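Local coordinates for protein phosphodiesterase (Trypanosoma brucei brucei, PDB 5H2Q) that belongs to the phosphodiesterase family and folds into a largely helical domain that holds zinc and magnesium ions, at residues Q62-S67 against L113-C118. Numbering follows the deposited sequence.
Sequences QKFGCS and LTELEC
In F64, CG lies anti to the carbonyl carbon (chi1 -61°), and the ring reaches across to L116 in the first turn of helix 115-127. In L116, CG is anti to the backbone N; chi1 177° and chi2 53° together place L116 CD1 over the centre of one face of the F64 ring. This is a CH-pi contact: L116 CD1 lies 3.9 Å from the F64 ring centroid. The far end of the ring presses on the helix backbone: F64 CZ is 3.4 Å from L116 N. F64 CZ is also 3.8 Å from L116 CB. K63 CB sits over the opposite face, offset toward the rim.

The contact joins two helix ends of the largely helical phosphodiesterase fold. Helix 60-63 finishes in a Schellman motif with G65, at positive phi, as the C-prime residue. Helix 115-127 starts with a capping box: E117 N donates to T114 OG1 (3.2 Å), and T114 N donates to E117 OE1 (2.9 Å). E117 OE2 also forms a salt bridge with R230 of helix 227-242.

K63 runs extended beyond CG and crosses the E115 side chain at about a right angle. K63 NZ forms a salt bridge with E115 OE2 at 2.7 Å, approaching from above the carboxylate plane. Both side chains are exposed, so solvent probably weakens the charge pairing. L183, from a loop, touches both F64 and L116.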
loop_
_atom_site.group_PDB
_atom_site.type_symbol
_atom_site.label_atom_id
_atom_site.label_comp_id
_atom_site.label_asym_id
_atom_site.label_seq_id
_atom_site.Cartn_x
_atom_site.Cartn_y
_atom_site.Cartn_z
ATOM N N GLN A 62 20.932 2.772 3.549
ATOM C CA GLN A 62 22.357 2.958 3.873
ATOM C C GLN A 62 22.565 3.204 5.367
ATOM O O GLN A 62 23.434 2.584 5.988
ATOM C CB GLN A 62 22.951 4.110 3.058
ATOM C CG GLN A 62 22.885 3.944 1.520
ATOM C CD GLN A 62 21.657 4.578 0.899
ATOM O OE1 GLN A 62 20.550 4.456 1.415
ATOM N NE2 GLN A 62 21.801 5.194 -0.274
ATOM N N LYS A 63 21.702 4.059 5.963
ATOM C CA LYS A 63 21.738 4.377 7.393
ATOM C C LYS A 63 21.456 3.166 8.265
ATOM O O LYS A 63 21.892 3.151 9.420
ATOM C CB LYS A 63 20.703 5.455 7.733
ATOM C CG LYS A 63 21.069 6.815 7.236
ATOM C CD LYS A 63 19.930 7.832 7.502
ATOM C CE LYS A 63 20.342 9.136 6.877
ATOM N NZ LYS A 63 19.299 10.194 6.967
ATOM N N PHE A 64 20.721 2.166 7.737
ATOM C CA PHE A 64 20.370 0.983 8.512
ATOM C C PHE A 64 21.119 -0.273 8.062
ATOM O O PHE A 64 20.750 -1.370 8.461
ATOM C CB PHE A 64 18.844 0.770 8.579
ATOM C CG PHE A 64 18.228 1.975 9.261
ATOM C CD1 PHE A 64 18.491 2.246 10.607
ATOM C CD2 PHE A 64 17.479 2.898 8.535
ATOM C CE1 PHE A 64 17.985 3.403 11.217
ATOM C CE2 PHE A 64 16.983 4.060 9.147
ATOM C CZ PHE A 64 17.266 4.315 10.477
ATOM N N GLY A 65 22.232 -0.073 7.364
ATOM C CA GLY A 65 23.126 -1.165 6.979
ATOM C C GLY A 65 22.561 -2.108 5.948
ATOM O O GLY A 65 22.983 -3.270 5.864
ATOM N N CYS A 66 21.581 -1.619 5.172
ATOM C CA CYS A 66 20.996 -2.372 4.071
ATOM C C CYS A 66 21.760 -1.983 2.818
ATOM O O CYS A 66 21.639 -0.843 2.346
ATOM C CB CYS A 66 19.504 -2.070 3.926
ATOM S SG CYS A 66 18.741 -2.905 2.514
ATOM N N SER A 67 22.577 -2.916 2.290
ATOM C CA SER A 67 23.375 -2.681 1.095
ATOM C C SER A 67 22.474 -2.481 -0.119
ATOM O O SER A 67 21.298 -2.908 -0.106
ATOM C CB SER A 67 24.323 -3.853 0.844
ATOM O OG SER A 67 23.625 -4.972 0.318
ATOM N N LEU A 113 7.619 10.320 13.335
ATOM C CA LEU A 113 8.174 8.973 13.379
ATOM C C LEU A 113 9.674 9.022 13.426
ATOM O O LEU A 113 10.258 9.976 12.932
ATOM C CB LEU A 113 7.767 8.211 12.084
ATOM C CG LEU A 113 6.268 7.896 11.898
ATOM C CD1 LEU A 113 6.039 7.198 10.558
ATOM C CD2 LEU A 113 5.729 7.044 13.081
ATOM N N THR A 114 10.316 7.979 13.954
ATOM C CA THR A 114 11.764 7.956 13.909
ATOM C C THR A 114 12.166 7.617 12.470
ATOM O O THR A 114 11.368 7.068 11.711
ATOM C CB THR A 114 12.354 6.903 14.850
ATOM O OG1 THR A 114 12.000 5.593 14.396
ATOM C CG2 THR A 114 11.955 7.115 16.331
ATOM N N GLU A 115 13.414 7.916 12.113
ATOM C CA GLU A 115 14.003 7.596 10.819
ATOM C C GLU A 115 13.901 6.093 10.516
ATOM O O GLU A 115 13.549 5.719 9.386
ATOM C CB GLU A 115 15.461 8.012 10.882
ATOM C CG GLU A 115 16.016 8.440 9.562
ATOM C CD GLU A 115 17.309 9.204 9.739
ATOM O OE1 GLU A 115 18.159 8.782 10.558
ATOM O OE2 GLU A 115 17.478 10.200 9.012
ATOM N N LEU A 116 14.166 5.232 11.526
ATOM C CA LEU A 116 14.015 3.786 11.371
ATOM C C LEU A 116 12.586 3.445 10.995
ATOM O O LEU A 116 12.384 2.654 10.077
ATOM C CB LEU A 116 14.439 3.006 12.633
ATOM C CG LEU A 116 14.248 1.463 12.577
ATOM C CD1 LEU A 116 14.922 0.841 11.340
ATOM C CD2 LEU A 116 14.672 0.806 13.850
ATOM N N GLU A 117 11.593 4.036 11.687
ATOM C CA GLU A 117 10.176 3.755 11.374
ATOM C C GLU A 117 9.788 4.181 9.938
ATOM O O GLU A 117 8.966 3.534 9.293
ATOM C CB GLU A 117 9.267 4.379 12.424
ATOM C CG GLU A 117 9.344 3.676 13.765
ATOM C CD GLU A 117 8.854 4.517 14.918
ATOM O OE1 GLU A 117 8.631 5.739 14.731
ATOM O OE2 GLU A 117 8.618 3.929 15.995
ATOM N N CYS A 118 10.393 5.272 9.443
ATOM C CA CYS A 118 10.162 5.736 8.071
ATOM C C CYS A 118 10.672 4.679 7.094
ATOM O O CYS A 118 9.954 4.305 6.169
ATOM C CB CYS A 118 10.829 7.075 7.839
ATOM S SG CYS A 118 10.022 8.444 8.724
#